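Local coordinates for capsid protein (Turnip yellow mosaic virus, PDB 2FZ2) that self-assembles as 180 copies into a T=3 icosahedral capsid that encloses the single-stranded RNA genome of the virus, at residues Val76-Thr81 with Ser167-Thr172; Asp4-Pro9 with Ala121-Ser126. All coordinates share one frame; numbering follows the deposited sequence.

Contact 1 of 2, residues Val76-Thr81 with Ser167-Thr172; sequences VTIHPT and STCIIT
Thr77 with Thr172 and His79 with Ile170 each exchange a pair of backbone hydrogen bonds, making an antiparallel ladder whose short axes run 160° apart and approach to 4.4 Å. Thr77 N reaches Thr172 O at 2.6 Å and His79 N reaches Ile170 O at 2.6 Å; Ile78 with Ile171 and Pro80 with Cys169 form the non-hydrogen-bonded pairs between and beyond them. Past the last pair the two chains stay joined, because Thr81 N still donates to Thr168 O.

His79 carries the side-chain part of the contact. Its chi1 of -56° sets CG beside the backbone N, and ND1 donates to Ile170 O at 3.1 Å. The oxygen lies in the ring plane, whereas the nitrogen sits above the carbonyl plane; Ile170 O is thus gripped by two donors of one residue, which fixes the turn of the ring. CG2 of Thr77 lies on one ring face, offset toward the rim, and the side chains of His79 and Thr172 cross at about a right angle, Thr172 CG2 lying near His79 CE1.

On the other face of the sheet the contact is apolar. Val76 and Ile171 lie side by side, CG2 against CG2 at 3.7 Å, and Ile78 CG2 comes to 4.1 Å from Cys169 SG. His79 also packs on Ile115 of a neighbouring subunit, and Thr81 OG1 is hydrogen-bonded to Thr90 OG1 of that same chain.

Within the subunit, Thr168 and Cys169 form a classic beta bulge opposite Ala42. Strand 169-182 is bonded along its far edge to strand 30-42, strand 66-80 continues the sheet to strand 128-131, and Val76 and Ile78 rest on Trp95 and Val91 of the second sheet, as in a viral jelly-roll sandwich.

Contact 2 of 2, residues Asp4-Pro9 with Ala121-Ser126; sequences DKELAP and AIQTLS. Unlike the reference sequence in segment 121-126: Gln123 (reference Asn).
Ser126 faces both Asp4 and Glu6, meeting the first through its hydroxyl and the second through its CB. The hydroxyl donates to Asp4 OD1 at 3.2 Å, coming from above the carboxylate plane, 48° out of it. Ser126 OG is anti to its own carbonyl carbon, while Asp4 CB is set aside from the loop and the carboxylate reaches across. The backbones are nearest here as well, with Asp4 CA and Ser126 CA 5.4 Å apart.

Glu6, next after the turned-away Lys5, has its CB directed at the loop. This CB packs on Ser126 CB at 3.9 Å; CG is anti to the backbone N (chi1 -178°), and the chain bends at chi2. Segment 4-9 belongs to the N-terminal arm of the capsid protein: strand 2-7 lies parallel to strand 128-131, with Glu6 bonded through its backbone to Pro127, and Glu6 and Leu7 pair in a parallel ladder with a strand of a neighbouring subunit, carrying the sheet across the interface.

Gln123, which differs from the reference sequence, approaches from three residues earlier in the loop than Ser126. Its chain also bends at chi2; the amide and the Glu6 carboxylate meet tip to tip, their planes 58° apart. The aliphatic part comes close too, Gln123 CG lying 4.1 Å from Glu6 OE2. Ser126 and Gln123 therefore meet successive parts of one glutamate, its base and its tip. Asp4 packs in addition on Phe116 of a second neighbouring subunit, and Ile122 meets Gln123 of the subunit that extends the ladder.

Overall arrangement
The centres of contacts 1 and 2 lie 12 Å apart, on the same side of the chain's centre, and both reach one mixed sheet. Strand 128-131 links them, pairing with strand 66-80 on one side and with the N-terminal strand 2-7 on the other. They also touch directly: Pro80 CG packs against Leu125 O at 3.2 Å and Ser126 O at 3.7 Å. Both meet the same neighbouring subunit, while contact 2 also meets two further copies. Their distances from the RNA differ, the nearest atom of contact 2 being about 6 Å from the bound nucleic acid and that of contact 1 about 15 Å.

Contact 1 of 2, residues Val76-Thr81 with Ser167-Thr172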
loop_
_atom_site.group_PDB
_atom_site.type_symbol
_atom_site.label_atom_id
_atom_site.label_comp_id
_atom_site.label_asym_id
_atom_site.label_seq_id
_atom_site.Cartn_x
_atom_site.Cartn_y
_atom_site.Cartn_z
ATOM N N VAL D 76 -65.241 103.304 21.524
ATOM C CA VAL D 76 -66.160 104.414 21.426
ATOM C C VAL D 76 -66.142 104.890 19.988
ATOM O O VAL D 76 -65.095 104.917 19.334
ATOM C CB VAL D 76 -65.719 105.560 22.322
ATOM C CG1 VAL D 76 -64.233 105.802 22.125
ATOM C CG2 VAL D 76 -66.523 106.812 22.012
ATOM N N THR D 77 -67.309 105.271 19.497
ATOM C CA THR D 77 -67.424 105.740 18.137
ATOM C C THR D 77 -67.932 107.164 18.057
ATOM O O THR D 77 -68.832 107.569 18.799
ATOM C CB THR D 77 -68.414 104.909 17.337
ATOM O OG1 THR D 77 -68.336 103.520 17.701
ATOM C CG2 THR D 77 -68.153 105.115 15.876
ATOM N N ILE D 78 -67.353 107.934 17.152
ATOM C CA ILE D 78 -67.817 109.290 16.953
ATOM C C ILE D 78 -68.538 109.224 15.630
ATOM O O ILE D 78 -67.941 108.866 14.615
ATOM C CB ILE D 78 -66.683 110.274 16.800
ATOM C CG1 ILE D 78 -65.715 110.116 17.960
ATOM C CG2 ILE D 78 -67.246 111.678 16.701
ATOM C CD1 ILE D 78 -64.956 111.371 18.309
ATOM N N HIS D 79 -69.824 109.543 15.634
ATOM C CA HIS D 79 -70.585 109.487 14.405
ATOM C C HIS D 79 -70.870 110.884 13.970
ATOM O O HIS D 79 -71.642 111.596 14.605
ATOM C CB HIS D 79 -71.881 108.740 14.622
ATOM C CG HIS D 79 -71.689 107.363 15.165
ATOM N ND1 HIS D 79 -71.499 107.117 16.508
ATOM C CD2 HIS D 79 -71.666 106.157 14.550
ATOM C CE1 HIS D 79 -71.369 105.817 16.698
ATOM N NE2 HIS D 79 -71.465 105.212 15.527
ATOM N N PRO D 80 -70.239 111.307 12.877
ATOM C CA PRO D 80 -70.485 112.669 12.417
ATOM C C PRO D 80 -71.896 112.715 11.869
ATOM O O PRO D 80 -72.367 111.736 11.298
ATOM C CB PRO D 80 -69.407 112.893 11.357
ATOM C CG PRO D 80 -68.431 111.725 11.528
ATOM C CD PRO D 80 -69.291 110.599 12.009
ATOM N N THR D 81 -72.557 113.850 12.074
ATOM C CA THR D 81 -73.925 114.100 11.649
ATOM C C THR D 81 -73.957 114.942 10.358
ATOM O O THR D 81 -72.925 115.153 9.739
ATOM C CB THR D 81 -74.656 114.835 12.774
ATOM O OG1 THR D 81 -76.016 114.397 12.834
ATOM C CG2 THR D 81 -74.607 116.348 12.547
ATOM N N SER D 167 -76.850 118.950 17.132
ATOM C CA SER D 167 -75.688 118.102 17.376
ATOM C C SER D 167 -74.967 117.762 16.057
ATOM O O SER D 167 -75.601 117.311 15.098
ATOM C CB SER D 167 -76.168 116.849 18.119
ATOM O OG SER D 167 -77.538 117.015 18.527
ATOM N N THR D 168 -73.656 118.024 16.005
ATOM C CA THR D 168 -72.856 117.768 14.808
ATOM C C THR D 168 -72.375 116.353 14.798
ATOM O O THR D 168 -71.881 115.861 13.787
ATOM C CB THR D 168 -71.577 118.587 14.733
ATOM O OG1 THR D 168 -70.789 118.310 15.893
ATOM C CG2 THR D 168 -71.880 120.069 14.591
ATOM N N CYS D 169 -72.471 115.698 15.935
ATOM C CA CYS D 169 -72.035 114.324 15.973
ATOM C C CYS D 169 -72.503 113.596 17.211
ATOM O O CYS D 169 -72.750 114.194 18.271
ATOM C CB CYS D 169 -70.518 114.254 15.864
ATOM S SG CYS D 169 -69.693 114.882 17.315
ATOM N N ILE D 170 -72.620 112.286 17.045
ATOM C CA ILE D 170 -73.067 111.398 18.090
ATOM C C ILE D 170 -71.961 110.522 18.582
ATOM O O ILE D 170 -71.188 109.966 17.796
ATOM C CB ILE D 170 -74.122 110.472 17.593
ATOM C CG1 ILE D 170 -74.943 111.182 16.520
ATOM C CG2 ILE D 170 -74.912 109.951 18.764
ATOM C CD1 ILE D 170 -76.328 111.514 16.941
ATOM N N ILE D 171 -71.901 110.375 19.892
ATOM C CA ILE D 171 -70.880 109.542 20.437
ATOM C C ILE D 171 -71.504 108.413 21.178
ATOM O O ILE D 171 -72.260 108.613 22.118
ATOM C CB ILE D 171 -69.994 110.306 21.358
ATOM C CG1 ILE D 171 -69.045 111.159 20.526
ATOM C CG2 ILE D 171 -69.198 109.333 22.208
ATOM C CD1 ILE D 171 -69.079 112.603 20.869
ATOM N N THR D 172 -71.196 107.218 20.716
ATOM C CA THR D 172 -71.705 106.027 21.333
ATOM C C THR D 172 -70.511 105.202 21.671
ATOM O O THR D 172 -69.449 105.300 21.054
ATOM C CB THR D 172 -72.575 105.190 20.386
ATOM O OG1 THR D 172 -71.751 104.262 19.660
ATOM C CG2 THR D 172 -73.285 106.083 19.423
#

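Contact 2 of 2, residues Asp4-Pro9 with Ala121-Ser126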
loop_
_atom_site.group_PDB
_atom_site.type_symbol
_atom_site.label_atom_id
_atom_site.label_comp_id
_atom_site.label_asym_id
_atom_site.label_seq_id
_atom_site.Cartn_x
_atom_site.Cartn_y
_atom_site.Cartn_z
ATOM N N ASP D 4 -66.150 102.936 5.262
ATOM C CA ASP D 4 -66.520 104.120 6.040
ATOM C C ASP D 4 -66.271 103.751 7.496
ATOM O O ASP D 4 -67.190 103.353 8.197
ATOM C CB ASP D 4 -68.002 104.469 5.847
ATOM C CG ASP D 4 -68.258 105.978 5.815
ATOM O OD1 ASP D 4 -67.379 106.726 5.326
ATOM O OD2 ASP D 4 -69.337 106.430 6.270
ATOM N N LYS D 5 -65.023 103.876 7.940
ATOM C CA LYS D 5 -64.621 103.529 9.306
ATOM C C LYS D 5 -63.166 103.937 9.476
ATOM O O LYS D 5 -62.253 103.218 9.065
ATOM C CB LYS D 5 -64.741 102.016 9.513
ATOM C CG LYS D 5 -65.050 101.543 10.930
ATOM C CD LYS D 5 -65.400 100.029 10.944
ATOM C CE LYS D 5 -66.679 99.710 11.755
ATOM N NZ LYS D 5 -67.810 99.196 10.917
ATOM N N GLU D 6 -62.952 105.109 10.056
ATOM C CA GLU D 6 -61.602 105.612 10.300
ATOM C C GLU D 6 -61.327 105.325 11.769
ATOM O O GLU D 6 -62.226 105.470 12.603
ATOM C CB GLU D 6 -61.539 107.127 10.038
ATOM C CG GLU D 6 -60.161 107.759 10.208
ATOM C CD GLU D 6 -59.602 108.300 8.898
ATOM O OE1 GLU D 6 -59.985 107.781 7.818
ATOM O OE2 GLU D 6 -58.776 109.242 8.944
ATOM N N LEU D 7 -60.115 104.904 12.110
ATOM C CA LEU D 7 -59.870 104.638 13.511
ATOM C C LEU D 7 -58.540 105.143 14.052
ATOM O O LEU D 7 -57.497 104.975 13.421
ATOM C CB LEU D 7 -60.059 103.151 13.795
ATOM C CG LEU D 7 -59.022 102.133 13.349
ATOM C CD1 LEU D 7 -58.543 101.304 14.562
ATOM C CD2 LEU D 7 -59.663 101.240 12.323
ATOM N N ALA D 8 -58.613 105.780 15.225
ATOM C CA ALA D 8 -57.461 106.371 15.901
ATOM C C ALA D 8 -57.225 105.724 17.242
ATOM O O ALA D 8 -57.759 106.163 18.259
ATOM C CB ALA D 8 -57.683 107.846 16.099
ATOM N N PRO D 9 -56.378 104.697 17.268
ATOM C CA PRO D 9 -56.065 103.974 18.494
ATOM C C PRO D 9 -55.180 104.822 19.378
ATOM O O PRO D 9 -54.319 105.565 18.882
ATOM C CB PRO D 9 -55.373 102.723 17.991
ATOM C CG PRO D 9 -54.692 103.188 16.747
ATOM C CD PRO D 9 -55.605 104.193 16.125
ATOM N N ALA D 121 -63.471 119.814 6.568
ATOM C CA ALA D 121 -62.364 119.648 5.616
ATOM C C ALA D 121 -62.235 118.217 5.119
ATOM O O ALA D 121 -62.721 117.285 5.746
ATOM C CB ALA D 121 -61.061 120.092 6.239
ATOM N N ILE D 122 -61.556 118.051 3.995
ATOM C CA ILE D 122 -61.396 116.736 3.390
ATOM C C ILE D 122 -61.185 115.599 4.372
ATOM O O ILE D 122 -60.351 115.691 5.276
ATOM C CB ILE D 122 -60.235 116.723 2.393
ATOM C CG1 ILE D 122 -58.934 117.105 3.103
ATOM C CG2 ILE D 122 -60.537 117.673 1.245
ATOM C CD1 ILE D 122 -57.674 116.877 2.257
ATOM N N GLN D 123 -61.950 114.523 4.176
ATOM C CA GLN D 123 -61.859 113.338 5.025
ATOM C C GLN D 123 -61.956 113.726 6.481
ATOM O O GLN D 123 -60.937 113.858 7.171
ATOM C CB GLN D 123 -60.530 112.611 4.800
ATOM C CG GLN D 123 -60.242 111.550 5.834
ATOM C CD GLN D 123 -61.460 110.682 6.115
ATOM O OE1 GLN D 123 -61.482 109.506 5.751
ATOM N NE2 GLN D 123 -62.481 111.257 6.762
ATOM N N THR D 124 -63.180 113.887 6.957
ATOM C CA THR D 124 -63.373 114.279 8.345
ATOM C C THR D 124 -64.652 113.656 8.839
ATOM O O THR D 124 -64.870 113.548 10.049
ATOM C CB THR D 124 -63.532 115.806 8.473
ATOM O OG1 THR D 124 -64.066 116.312 7.246
ATOM C CG2 THR D 124 -62.202 116.486 8.760
ATOM N N LEU D 125 -65.480 113.235 7.886
ATOM C CA LEU D 125 -66.787 112.667 8.190
ATOM C C LEU D 125 -66.923 111.150 8.335
ATOM O O LEU D 125 -68.025 110.623 8.561
ATOM C CB LEU D 125 -67.776 113.180 7.162
ATOM C CG LEU D 125 -67.582 114.663 6.888
ATOM C CD1 LEU D 125 -68.443 115.092 5.722
ATOM C CD2 LEU D 125 -67.945 115.435 8.126
ATOM N N SER D 126 -65.823 110.431 8.189
ATOM C CA SER D 126 -65.899 108.998 8.385
ATOM C C SER D 126 -66.035 108.864 9.905
ATOM O O SER D 126 -65.466 109.665 10.657
ATOM C CB SER D 126 -64.610 108.332 7.905
ATOM O OG SER D 126 -64.722 107.895 6.559
#